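Local coordinates for protein tryptophan halogenase (Shewanella frigidimarina, PDB 2PYX) that probably binds FAD and works as a flavin-dependent monooxygenase of the tryptophan halogenase family, at residues 9-14 and 46-51; 74-79 and 159-164; 110-115 and 140-145; 238-243 and 343-348. All coordinates share one frame; numbering follows the deposited sequence. Where two conformers were deposited one is given.

Contact 1 (9-14 and 46-51); sequences EIIIVG and TLIESP
The carbonyl oxygen of Thr46 is held by two donors from strand 9-13: Ile12 N gives it a nearly straight hydrogen bond of 2.8 Å, and Ile11 CA adds a C-H···O contact at 3.4 Å. Ile12 O is treated in the same way, by the amide of Ile48 (N to O 2.9 Å) and by Leu47 CA. Thr46 N to Ile10 O and Gly14 N to Ile48 O are the outer two of the four bonds between the segments; Asn44 carries the pairing further back. The pairing is parallel, with the strand axes inclined by 20°.

Side chains meet on both faces of the sheet. On one, Ile11 lies beside Thr46, CD1 against CB at 3.8 Å, while its CG2, anti to the backbone N, meets Ile48 CD1 at 4.0 Å. Leu212 of strand 209-214 covers this face. On the other, the side chains of Ile12 and Leu47 cross, CG2 of the first 3.9 Å from CD1 of the second, beneath helix 16-31, where Ala23 touches Ile12 and Trp20 touches Leu47. The beta-branched isoleucines and Thr46 favour extended backbone, and the isoleucines and Leu47 offer apolar surface to the buried faces.

Gly14 has a phi of 112°, at which a side chain would strike the carbonyl oxygen before it. Its own oxygen is buried with no polar partner in the model, and Leu47 CG lies 3.5 Å away. Strand 9-13, helix 16-31 and strand 44-49 form a beta-alpha-beta unit, and with Gly14, Gly16 and Gly19 after the first strand it is consistent with the dinucleotide-binding Rossmann fold of FAD enzymes.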
loop_
_atom_site.group_PDB
_atom_site.type_symbol
_atom_site.label_atom_id
_atom_site.label_comp_id
_atom_site.label_asym_id
_atom_site.label_seq_id
_atom_site.Cartn_x
_atom_site.Cartn_y
_atom_site.Cartn_z
ATOM N N GLU A 9 9.945 7.827 26.411
ATOM C CA GLU A 9 10.215 6.399 26.499
ATOM C C GLU A 9 9.229 5.645 25.650
ATOM O O GLU A 9 8.069 5.487 26.038
ATOM C CB GLU A 9 10.123 5.920 27.944
ATOM C CG GLU A 9 11.026 6.711 28.910
ATOM C CD GLU A 9 12.484 6.626 28.523
ATOM O OE1 GLU A 9 12.975 5.486 28.418
ATOM O OE2 GLU A 9 13.115 7.694 28.267
ATOM N N ILE A 10 9.696 5.157 24.504
ATOM C CA ILE A 10 8.818 4.593 23.482
ATOM C C ILE A 10 9.168 3.133 23.298
ATOM O O ILE A 10 10.321 2.813 23.003
ATOM C CB ILE A 10 9.040 5.273 22.117
ATOM C CG1 ILE A 10 9.065 6.795 22.248
ATOM C CG2 ILE A 10 7.938 4.829 21.151
ATOM C CD1 ILE A 10 7.833 7.380 22.818
ATOM N N ILE A 11 8.172 2.256 23.481
ATOM C CA ILE A 11 8.314 0.836 23.374
ATOM C C ILE A 11 7.488 0.310 22.213
ATOM O O ILE A 11 6.242 0.481 22.196
ATOM C CB ILE A 11 7.894 0.102 24.680
ATOM C CG1 ILE A 11 8.563 0.721 25.918
ATOM C CG2 ILE A 11 8.161 -1.372 24.554
ATOM C CD1 ILE A 11 10.021 0.676 25.876
ATOM N N ILE A 12 8.156 -0.306 21.244
ATOM C CA ILE A 12 7.534 -0.933 20.079
ATOM C C ILE A 12 7.493 -2.428 20.293
ATOM O O ILE A 12 8.529 -3.055 20.526
ATOM C CB ILE A 12 8.322 -0.604 18.798
ATOM C CG1 ILE A 12 8.434 0.920 18.609
ATOM C CG2 ILE A 12 7.711 -1.323 17.628
ATOM C CD1 ILE A 12 9.482 1.301 17.600
ATOM N N VAL A 13 6.299 -3.003 20.221
ATOM C CA VAL A 13 6.112 -4.405 20.513
ATOM C C VAL A 13 5.857 -5.098 19.189
ATOM O O VAL A 13 4.759 -4.962 18.596
ATOM C CB VAL A 13 4.961 -4.635 21.510
ATOM C CG1 VAL A 13 4.882 -6.107 21.882
ATOM C CG2 VAL A 13 5.192 -3.804 22.771
ATOM N N GLY A 14 6.876 -5.816 18.713
ATOM C CA GLY A 14 6.848 -6.420 17.416
ATOM C C GLY A 14 7.828 -5.788 16.451
ATOM O O GLY A 14 8.045 -4.579 16.472
ATOM N N THR A 46 12.883 1.461 22.234
ATOM C CA THR A 46 13.179 0.048 22.376
ATOM C C THR A 46 12.151 -0.753 21.580
ATOM O O THR A 46 10.942 -0.522 21.699
ATOM C CB THR A 46 13.128 -0.370 23.862
ATOM O OG1 THR A 46 14.073 0.401 24.629
ATOM C CG2 THR A 46 13.402 -1.882 24.037
ATOM N N LEU A 47 12.630 -1.722 20.814
ATOM C CA LEU A 47 11.810 -2.618 20.051
ATOM C C LEU A 47 11.967 -4.021 20.606
ATOM O O LEU A 47 13.094 -4.538 20.638
ATOM C CB LEU A 47 12.123 -2.547 18.547
ATOM C CG LEU A 47 11.137 -3.291 17.612
ATOM C CD1 LEU A 47 11.103 -2.637 16.248
ATOM C CD2 LEU A 47 11.522 -4.740 17.439
ATOM N N ILE A 48 10.860 -4.622 21.040
ATOM C CA ILE A 48 10.842 -5.994 21.579
ATOM C C ILE A 48 10.247 -6.864 20.485
ATOM O O ILE A 48 9.078 -6.705 20.107
ATOM C CB ILE A 48 9.998 -6.118 22.861
ATOM C CG1 ILE A 48 10.508 -5.169 23.944
ATOM C CG2 ILE A 48 10.025 -7.597 23.338
ATOM C CD1 ILE A 48 9.586 -5.014 25.139
ATOM N N GLU A 49 11.060 -7.800 20.003
ATOM C CA GLU A 49 10.717 -8.703 18.909
ATOM C C GLU A 49 10.641 -10.143 19.436
ATOM O O GLU A 49 11.543 -10.578 20.146
ATOM C CB GLU A 49 11.790 -8.567 17.816
ATOM C CG GLU A 49 11.470 -9.328 16.584
ATOM C CD GLU A 49 12.386 -9.071 15.424
ATOM O OE1 GLU A 49 13.403 -8.381 15.580
ATOM O OE2 GLU A 49 12.064 -9.587 14.330
ATOM N N SER A 50 9.591 -10.860 19.049
ATOM C CA SER A 50 9.444 -12.272 19.402
ATOM C C SER A 50 10.602 -13.072 18.825
ATOM O O SER A 50 11.000 -12.844 17.682
ATOM C CB SER A 50 8.145 -12.832 18.827
ATOM O OG SER A 50 8.018 -14.201 19.158
ATOM N N PRO A 51 11.157 -14.017 19.603
ATOM C CA PRO A 51 12.158 -14.904 19.016
ATOM C C PRO A 51 11.555 -15.996 18.102
ATOM O O PRO A 51 12.299 -16.733 17.468
ATOM C CB PRO A 51 12.824 -15.526 20.246
ATOM C CG PRO A 51 11.752 -15.562 21.247
ATOM C CD PRO A 51 10.939 -14.313 21.031
#

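Contact 2 (74-79 and 159-164); sequences GIDEND and TAQYHF
Glu77 reaches along the ring of Tyr162, the two side chains sliding past each other in opposite directions. Its CB sits over one ring face, 3.8 Å from the centroid, in a CH-pi contact. CG, anti to the backbone N (chi1 -165°), lies 3.6 Å from Tyr162 CE1. CD comes next to Tyr162 CD1, and the carboxylate stacks on the ring with its plane turned by only 27°. At the tip, OE1 accepts the backbone amide of Tyr162 (N to OE1 2.8 Å), which comes from above the carboxylate plane. Lys155 makes a salt bridge with the same oxygen, and OE2 takes the hydroxyls of Tyr168 and Tyr170, a setting that would probably favour the charged carboxylate. Glutamate suits the place: its methylenes serve the aromatic face and its two oxygens take the several donors gathered there.

Asp76 is the N-cap of helix 77-83, its OD1 accepting Asp79 N and, weakly, Asn78 N. Gln161 completes this helix start from the other segment, where it and Tyr162 form the corners of a type II turn. Its extended chain brings OE1 to Glu77 N (2.9 Å), one of the amides that the first helical turn cannot pair within itself. Its NE2 donates to Asp76 OD2 at 3.0 Å, coming from above the carboxylate plane, so that both ends of the amide are used. At the far end of the ring the Tyr162 hydroxyl donates to Ile75 O, at the ring's edge, over an O-to-O distance of 2.6 Å.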
loop_
_atom_site.group_PDB
_atom_site.type_symbol
_atom_site.label_atom_id
_atom_site.label_comp_id
_atom_site.label_asym_id
_atom_site.label_seq_id
_atom_site.Cartn_x
_atom_site.Cartn_y
_atom_site.Cartn_z
ATOM N N GLY A 74 17.032 7.271 6.132
ATOM C CA GLY A 74 18.424 7.417 5.782
ATOM C C GLY A 74 19.014 6.250 5.028
ATOM O O GLY A 74 20.240 6.038 5.057
ATOM N N ILE A 75 18.162 5.482 4.355
ATOM C CA ILE A 75 18.565 4.328 3.555
ATOM C C ILE A 75 18.937 4.784 2.144
ATOM O O ILE A 75 18.248 5.614 1.518
ATOM C CB ILE A 75 17.422 3.262 3.481
ATOM C CG1 ILE A 75 16.984 2.815 4.879
ATOM C CG2 ILE A 75 17.862 2.062 2.645
ATOM C CD1 ILE A 75 18.028 2.306 5.735
ATOM N N ASP A 76 20.072 4.269 1.671
ATOM C CA ASP A 76 20.551 4.505 0.317
ATOM C C ASP A 76 19.728 3.634 -0.653
ATOM O O ASP A 76 19.506 2.453 -0.400
ATOM C CB ASP A 76 22.045 4.163 0.291
ATOM C CG ASP A 76 22.662 4.259 -1.085
ATOM O OD1 ASP A 76 22.371 3.394 -1.949
ATOM O OD2 ASP A 76 23.488 5.181 -1.285
ATOM N N GLU A 77 19.273 4.217 -1.765
ATOM C CA GLU A 77 18.388 3.502 -2.668
ATOM C C GLU A 77 19.065 2.299 -3.273
ATOM O O GLU A 77 18.439 1.257 -3.502
ATOM C CB GLU A 77 17.838 4.387 -3.791
ATOM C CG GLU A 77 16.637 3.693 -4.465
ATOM C CD GLU A 77 15.954 4.510 -5.559
ATOM O OE1 GLU A 77 16.586 5.403 -6.165
ATOM O OE2 GLU A 77 14.741 4.283 -5.832
ATOM N N ASN A 78 20.354 2.434 -3.598
ATOM C CA ASN A 78 21.055 1.280 -4.168
ATOM C C ASN A 78 21.127 0.129 -3.160
ATOM O O ASN A 78 20.875 -1.031 -3.510
ATOM C CB ASN A 78 22.450 1.667 -4.668
ATOM C CG ASN A 78 22.403 2.770 -5.706
ATOM O OD1 ASN A 78 21.580 2.735 -6.626
ATOM N ND2 ASN A 78 23.309 3.751 -5.580
ATOM N N ASP A 79 21.473 0.455 -1.920
ATOM C CA ASP A 79 21.520 -0.530 -0.845
ATOM C C ASP A 79 20.153 -1.220 -0.692
ATOM O O ASP A 79 20.062 -2.424 -0.588
ATOM C CB ASP A 79 21.880 0.145 0.492
ATOM C CG ASP A 79 23.325 0.599 0.577
ATOM O OD1 ASP A 79 24.164 0.224 -0.266
ATOM O OD2 ASP A 79 23.632 1.329 1.540
ATOM N N THR A 159 19.651 9.069 -13.279
ATOM C CA THR A 159 18.760 9.742 -12.363
ATOM C C THR A 159 19.172 9.522 -10.893
ATOM O O THR A 159 19.569 8.427 -10.498
ATOM C CB THR A 159 17.324 9.243 -12.555
ATOM O OG1 THR A 159 16.972 9.353 -13.945
ATOM C CG2 THR A 159 16.347 10.059 -11.740
ATOM N N ALA A 160 19.062 10.569 -10.090
ATOM C CA ALA A 160 19.460 10.535 -8.684
ATOM C C ALA A 160 18.613 9.560 -7.879
ATOM O O ALA A 160 17.456 9.288 -8.245
ATOM C CB ALA A 160 19.344 11.923 -8.086
ATOM N N GLN A 161 19.190 9.052 -6.792
ATOM C CA GLN A 161 18.429 8.214 -5.850
ATOM C C GLN A 161 17.127 8.890 -5.484
ATOM O O GLN A 161 17.103 10.079 -5.119
ATOM C CB GLN A 161 19.234 7.971 -4.588
ATOM C CG GLN A 161 20.398 7.076 -4.819
ATOM C CD GLN A 161 21.176 6.775 -3.563
ATOM O OE1 GLN A 161 20.615 6.653 -2.473
ATOM N NE2 GLN A 161 22.504 6.635 -3.721
ATOM N N TYR A 162 16.056 8.110 -5.590
ATOM C CA TYR A 162 14.699 8.487 -5.156
ATOM C C TYR A 162 14.025 9.529 -6.075
ATOM O O TYR A 162 12.860 9.872 -5.890
ATOM C CB TYR A 162 14.661 8.890 -3.684
ATOM C CG TYR A 162 15.137 7.805 -2.759
ATOM C CD1 TYR A 162 14.518 6.567 -2.723
ATOM C CD2 TYR A 162 16.231 8.010 -1.899
ATOM C CE1 TYR A 162 14.934 5.583 -1.850
ATOM C CE2 TYR A 162 16.674 7.022 -1.051
ATOM C CZ TYR A 162 16.031 5.792 -1.040
ATOM O OH TYR A 162 16.433 4.782 -0.214
ATOM N N HIS A 163 14.759 10.049 -7.051
ATOM C CA HIS A 163 14.174 10.892 -8.083
ATOM C C HIS A 163 13.639 10.064 -9.220
ATOM O O HIS A 163 13.921 8.865 -9.314
ATOM C CB HIS A 163 15.180 11.940 -8.580
ATOM C CG HIS A 163 15.446 13.006 -7.575
ATOM N ND1 HIS A 163 15.006 14.299 -7.745
ATOM C CD2 HIS A 163 16.040 12.962 -6.359
ATOM C CE1 HIS A 163 15.351 15.015 -6.689
ATOM N NE2 HIS A 163 15.973 14.228 -5.830
ATOM N N PHE A 164 12.880 10.699 -10.094
ATOM C CA PHE A 164 12.153 9.961 -11.089
ATOM C C PHE A 164 11.829 10.764 -12.316
ATOM O O PHE A 164 11.786 11.994 -12.256
ATOM C CB PHE A 164 10.861 9.363 -10.472
ATOM C CG PHE A 164 9.909 10.370 -9.904
ATOM C CD1 PHE A 164 9.013 11.042 -10.727
ATOM C CD2 PHE A 164 9.894 10.657 -8.547
ATOM C CE1 PHE A 164 8.117 11.973 -10.209
ATOM C CE2 PHE A 164 8.996 11.597 -8.032
ATOM C CZ PHE A 164 8.106 12.238 -8.860
#

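Contact 3 (110-115 and 140-145)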
loop_
_atom_site.group_PDB
_atom_site.type_symbol
_atom_site.label_atom_id
_atom_site.label_comp_id
_atom_site.label_asym_id
_atom_site.label_seq_id
_atom_site.Cartn_x
_atom_site.Cartn_y
_atom_site.Cartn_z
ATOM N N LEU A 110 -4.908 0.500 -16.643
ATOM C CA LEU A 110 -3.871 0.872 -15.690
ATOM C C LEU A 110 -4.344 1.902 -14.685
ATOM O O LEU A 110 -5.020 2.860 -15.050
ATOM C CB LEU A 110 -2.633 1.456 -16.408
ATOM C CG LEU A 110 -1.430 1.720 -15.488
ATOM C CD1 LEU A 110 -0.836 0.472 -14.827
ATOM C CD2 LEU A 110 -0.363 2.512 -16.257
ATOM N N HIS A 111 -3.980 1.674 -13.422
ATOM C CA HIS A 111 -4.056 2.671 -12.380
ATOM C C HIS A 111 -2.620 3.063 -12.102
ATOM O O HIS A 111 -1.924 2.385 -11.361
ATOM C CB HIS A 111 -4.785 2.153 -11.122
ATOM C CG HIS A 111 -4.733 3.096 -9.957
ATOM N ND1 HIS A 111 -5.021 2.703 -8.667
ATOM C CD2 HIS A 111 -4.360 4.397 -9.874
ATOM C CE1 HIS A 111 -4.869 3.730 -7.851
ATOM N NE2 HIS A 111 -4.455 4.767 -8.554
ATOM N N PRO A 112 -2.158 4.160 -12.749
ATOM C CA PRO A 112 -0.752 4.550 -12.619
ATOM C C PRO A 112 -0.501 5.329 -11.331
ATOM O O PRO A 112 -1.442 5.903 -10.762
ATOM C CB PRO A 112 -0.532 5.466 -13.803
ATOM C CG PRO A 112 -1.789 5.989 -14.130
ATOM C CD PRO A 112 -2.894 5.087 -13.614
ATOM N N PHE A 113 0.750 5.367 -10.872
ATOM C CA PHE A 113 1.139 6.244 -9.776
ATOM C C PHE A 113 1.287 7.731 -10.199
ATOM O O PHE A 113 1.107 8.646 -9.357
ATOM C CB PHE A 113 2.426 5.779 -9.086
ATOM C CG PHE A 113 2.263 4.574 -8.202
ATOM C CD1 PHE A 113 1.098 4.399 -7.460
ATOM C CD2 PHE A 113 3.311 3.679 -8.029
ATOM C CE1 PHE A 113 0.966 3.302 -6.638
ATOM C CE2 PHE A 113 3.201 2.587 -7.204
ATOM C CZ PHE A 113 2.005 2.427 -6.480
ATOM N N SER A 114 1.581 7.992 -11.475
ATOM C CA SER A 114 1.714 9.363 -11.950
ATOM C C SER A 114 0.371 10.066 -11.903
ATOM O O SER A 114 -0.657 9.490 -12.303
ATOM C CB SER A 114 2.166 9.400 -13.397
ATOM O OG SER A 114 3.538 9.175 -13.562
ATOM N N LEU A 115 0.338 11.315 -11.453
ATOM C CA LEU A 115 -0.888 12.113 -11.541
ATOM C C LEU A 115 -1.127 12.591 -12.968
ATOM O O LEU A 115 -0.175 12.741 -13.754
ATOM C CB LEU A 115 -0.850 13.311 -10.593
ATOM C CG LEU A 115 -0.704 12.964 -9.111
ATOM C CD1 LEU A 115 -0.531 14.237 -8.320
ATOM C CD2 LEU A 115 -1.905 12.207 -8.613
ATOM N N ALA A 140 -4.613 9.297 -22.316
ATOM C CA ALA A 140 -4.830 10.705 -22.585
ATOM C C ALA A 140 -4.093 11.612 -21.614
ATOM O O ALA A 140 -3.701 12.726 -21.995
ATOM C CB ALA A 140 -6.311 11.033 -22.579
ATOM N N VAL A 141 -3.900 11.184 -20.353
ATOM C CA VAL A 141 -3.448 12.097 -19.302
ATOM C C VAL A 141 -2.125 11.735 -18.666
ATOM O O VAL A 141 -1.608 12.483 -17.856
ATOM C CB VAL A 141 -4.487 12.286 -18.160
ATOM C CG1 VAL A 141 -5.835 12.713 -18.702
ATOM C CG2 VAL A 141 -4.619 11.020 -17.340
ATOM N N CYS A 142 -1.562 10.584 -18.998
ATOM C CA CYS A 142 -0.274 10.245 -18.424
ATOM C C CYS A 142 0.547 9.480 -19.432
ATOM O O CYS A 142 0.063 9.101 -20.489
ATOM C CB CYS A 142 -0.404 9.461 -17.095
ATOM S SG CYS A 142 -0.752 7.662 -17.277
ATOM N N SER A 143 1.834 9.357 -19.139
ATOM C CA SER A 143 2.729 8.617 -20.035
ATOM C C SER A 143 2.904 7.170 -19.595
ATOM O O SER A 143 3.330 6.321 -20.367
ATOM C CB SER A 143 4.101 9.310 -20.147
ATOM O OG SER A 143 4.766 9.345 -18.900
ATOM N N GLN A 144 2.540 6.849 -18.353
ATOM C CA GLN A 144 2.828 5.513 -17.817
ATOM C C GLN A 144 2.073 4.380 -18.454
ATOM O O GLN A 144 2.515 3.232 -18.422
ATOM C CB GLN A 144 2.560 5.483 -16.306
ATOM C CG GLN A 144 3.734 5.945 -15.551
ATOM C CD GLN A 144 3.567 5.952 -14.039
ATOM O OE1 GLN A 144 2.496 6.241 -13.548
ATOM N NE2 GLN A 144 4.667 5.710 -13.308
ATOM N N GLN A 145 0.898 4.644 -19.005
ATOM C CA GLN A 145 0.149 3.560 -19.648
ATOM C C GLN A 145 0.993 2.983 -20.771
ATOM O O GLN A 145 1.307 1.792 -20.773
ATOM C CB GLN A 145 -1.221 4.010 -20.154
ATOM C CG GLN A 145 -2.040 2.986 -20.948
ATOM C CD GLN A 145 -2.275 1.664 -20.190
ATOM O OE1 GLN A 145 -1.341 1.071 -19.636
ATOM N NE2 GLN A 145 -3.512 1.213 -20.163
HETATM O O HOH W 1 3.044 9.914 -16.517
#
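Leu110 and Gln145 slide past each other in opposite directions, with Leu110 CB 3.5 Å from Gln145 OE1 and Leu110 CD2 3.6 Å from Gln145 CA. The end of strand 108-112, part of a large mixed sheet, here packs against the turn between helices 137-141 and 144-149, close to the predicted active-site Lys89, which Phe113 touches. A bend at chi2 (56°) sets Gln145 CD beside Leu110 CB, and its OE1 is satisfied by Arg93.

Gln144 reaches out, extended beyond CG, to the residues that follow the strand. Its OE1 accepts Ser114 N at 2.9 Å, with the donor tilted 31° from the carbonyl plane, and also lies 3.1 Å from Pro112 CB. NE2 donates to Asn167 O and Gln90 OE1; an amide, with an acceptor and a donor side by side, suits this buried spot. An alanine here would probably leave Ser114 N, Asn167 O and Gln90 OE1 without this mate and open a gap beside Ser114. A water accepts from Ser143 N at 2.9 Å and is hydrogen-bonded to Ser114 OG at 3.1 Å.

Contact 4 (238-243 and 343-348); sequences EHLQVP and WQNNCI
The CA atoms of Leu240 and Gln344 approach to 7.2 Å where the end of helix 234-239 meets a type II' turn running from Gln344 to Cys347. Leu240 CD1, anti to CA along the chain (chi2 167°), presses on Cys347 CB at 3.4 Å, tighter than usual for two carbons, and lies 3.6 Å from Gln344 O. Val242 follows with CG2 against Gln344 CB at 3.7 Å.

The turn closes a two-residue beta-hairpin between strands 343-344 and 347-349 at one edge of the Rossmann-type sheet, pinned by backbone bonds in both directions between Gln344 and Cys347. Asn345 takes the first corner, at phi 51° and psi -124°, a place most often held by glycine but in which asparagine is also found. Gln344, bent at chi2, offers its methylenes to Leu240 and Val242 and its amide to polar partners: NE2 donates to Asn345 OD1 at 2.9 Å, and OE1 accepts from Lys341 NZ. An alanine in its place would probably leave Asn345 OD1 and Lys341 NZ without these mates and open a gap beside Val242 CG2 and Leu240 CB. At the helix end Gln241, itself at positive phi, turns its NE2 back onto Glu238 O at 2.8 Å.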
loop_
_atom_site.group_PDB
_atom_site.type_symbol
_atom_site.label_atom_id
_atom_site.label_comp_id
_atom_site.label_asym_id
_atom_site.label_seq_id
_atom_site.Cartn_x
_atom_site.Cartn_y
_atom_site.Cartn_z
ATOM N N GLU A 238 -6.568 -6.809 22.127
ATOM C CA GLU A 238 -6.769 -7.711 23.277
ATOM C C GLU A 238 -6.655 -6.976 24.606
ATOM O O GLU A 238 -7.662 -6.823 25.339
ATOM C CB GLU A 238 -5.819 -8.885 23.211
ATOM C CG GLU A 238 -6.127 -9.817 22.064
ATOM C CD GLU A 238 -7.557 -10.406 22.147
ATOM O OE1 GLU A 238 -8.032 -10.697 23.277
ATOM O OE2 GLU A 238 -8.206 -10.557 21.081
ATOM N N HIS A 239 -5.482 -6.432 24.926
ATOM C CA HIS A 239 -5.314 -5.794 26.251
ATOM C C HIS A 239 -6.266 -4.621 26.463
ATOM O O HIS A 239 -6.831 -4.455 27.566
ATOM C CB HIS A 239 -3.864 -5.320 26.424
ATOM C CG HIS A 239 -3.555 -4.768 27.781
ATOM N ND1 HIS A 239 -3.456 -5.562 28.914
ATOM C CD2 HIS A 239 -3.297 -3.502 28.176
ATOM C CE1 HIS A 239 -3.152 -4.788 29.947
ATOM N NE2 HIS A 239 -3.052 -3.539 29.531
ATOM N N LEU A 240 -6.408 -3.764 25.448
ATOM C CA LEU A 240 -7.235 -2.558 25.551
ATOM C C LEU A 240 -8.655 -2.675 24.991
ATOM O O LEU A 240 -9.417 -1.703 25.037
ATOM C CB LEU A 240 -6.481 -1.359 24.961
ATOM C CG LEU A 240 -5.223 -0.944 25.737
ATOM C CD1 LEU A 240 -4.381 0.016 24.917
ATOM C CD2 LEU A 240 -5.564 -0.326 27.091
ATOM N N GLN A 241 -8.966 -3.841 24.443
ATOM C CA GLN A 241 -10.314 -4.189 24.020
ATOM C C GLN A 241 -10.907 -3.243 22.987
ATOM O O GLN A 241 -12.117 -3.013 22.968
ATOM C CB GLN A 241 -11.212 -4.348 25.261
ATOM C CG GLN A 241 -10.842 -5.581 26.046
ATOM C CD GLN A 241 -11.280 -6.873 25.364
ATOM O OE1 GLN A 241 -12.477 -7.091 25.156
ATOM N NE2 GLN A 241 -10.321 -7.732 25.016
ATOM N N VAL A 242 -10.071 -2.724 22.073
ATOM C CA VAL A 242 -10.593 -1.891 21.005
ATOM C C VAL A 242 -11.305 -2.794 20.014
ATOM O O VAL A 242 -10.707 -3.716 19.511
ATOM C CB VAL A 242 -9.477 -1.103 20.303
ATOM C CG1 VAL A 242 -10.028 -0.352 19.104
ATOM C CG2 VAL A 242 -8.822 -0.138 21.290
ATOM N N PRO A 243 -12.574 -2.511 19.726
ATOM C CA PRO A 243 -13.356 -3.388 18.839
ATOM C C PRO A 243 -12.874 -3.435 17.402
ATOM O O PRO A 243 -12.318 -2.457 16.881
ATOM C CB PRO A 243 -14.766 -2.779 18.854
ATOM C CG PRO A 243 -14.780 -1.799 19.878
ATOM C CD PRO A 243 -13.388 -1.397 20.242
ATOM N N TRP A 343 -5.515 4.309 18.171
ATOM C CA TRP A 343 -4.816 4.873 19.323
ATOM C C TRP A 343 -5.785 4.918 20.520
ATOM O O TRP A 343 -6.807 5.577 20.460
ATOM C CB TRP A 343 -4.294 6.266 18.997
ATOM C CG TRP A 343 -3.338 6.878 19.971
ATOM C CD1 TRP A 343 -3.201 6.599 21.300
ATOM C CD2 TRP A 343 -2.396 7.916 19.661
ATOM N NE1 TRP A 343 -2.199 7.407 21.844
ATOM C CE2 TRP A 343 -1.699 8.224 20.867
ATOM C CE3 TRP A 343 -2.081 8.629 18.489
ATOM C CZ2 TRP A 343 -0.720 9.184 20.914
ATOM C CZ3 TRP A 343 -1.103 9.571 18.532
ATOM C CH2 TRP A 343 -0.428 9.851 19.748
ATOM N N GLN A 344 -5.488 4.124 21.550
ATOM C CA GLN A 344 -6.320 4.049 22.754
ATOM C C GLN A 344 -5.376 4.199 23.944
ATOM O O GLN A 344 -4.367 3.499 24.023
ATOM C CB GLN A 344 -7.028 2.683 22.811
ATOM C CG GLN A 344 -7.897 2.465 24.044
ATOM C CD GLN A 344 -9.063 3.427 24.077
ATOM O OE1 GLN A 344 -9.895 3.478 23.151
ATOM N NE2 GLN A 344 -9.139 4.219 25.147
ATOM N N ASN A 345 -5.736 5.074 24.874
ATOM C CA ASN A 345 -4.873 5.403 25.989
ATOM C C ASN A 345 -3.499 5.772 25.395
ATOM O O ASN A 345 -3.401 6.686 24.553
ATOM C CB ASN A 345 -4.856 4.239 26.990
ATOM C CG ASN A 345 -6.150 4.102 27.754
ATOM O OD1 ASN A 345 -7.153 3.625 27.225
ATOM N ND2 ASN A 345 -6.147 4.563 28.999
ATOM N N ASN A 346 -2.449 5.088 25.830
ATOM C CA ASN A 346 -1.065 5.372 25.391
ATOM C C ASN A 346 -0.515 4.295 24.489
ATOM O O ASN A 346 0.687 4.015 24.481
ATOM C CB ASN A 346 -0.127 5.589 26.587
ATOM C CG ASN A 346 0.001 4.390 27.460
ATOM O OD1 ASN A 346 -0.885 3.512 27.539
ATOM N ND2 ASN A 346 1.157 4.308 28.161
ATOM N N CYS A 347 -1.413 3.702 23.695
ATOM C CA CYS A 347 -1.085 2.612 22.796
ATOM C C CYS A 347 -1.588 2.939 21.395
ATOM O O CYS A 347 -2.769 3.244 21.203
ATOM C CB CYS A 347 -1.702 1.289 23.261
ATOM S SG CYS A 347 -1.380 -0.115 22.142
ATOM N N ILE A 348 -0.682 2.859 20.426
ATOM C CA ILE A 348 -1.069 3.015 19.024
ATOM C C ILE A 348 -0.678 1.760 18.240
ATOM O O ILE A 348 0.419 1.230 18.363
ATOM C CB ILE A 348 -0.511 4.341 18.446
ATOM C CG1 ILE A 348 -1.090 4.640 17.055
ATOM C CG2 ILE A 348 1.011 4.374 18.468
ATOM C CD1 ILE A 348 -0.635 5.978 16.478
#

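Overall arrangement
Contacts 1 and 4 both reach one mixed sheet, contact 4 through its strands 343-344 and 347-349, and their centres are about 16 Å apart; strand 224-227 lies between strands 9-13 and 347-349. Centre to centre, contact 2 lies about 28 Å from contact 1, and contact 3 about 40 Å from contact 1, beyond the centre of the chain. In sequence contact 1 closes first; contact 2 then spans residues 74-164 and encloses contact 3, about 22 Å from it between centres; contact 4 comes last, on a sheet the chain had already rejoined with strands 192-195 and 224-227. The probable FAD-binding part is thus built from distant pieces of sequence, with the region near the predicted active-site lysine inserted between them.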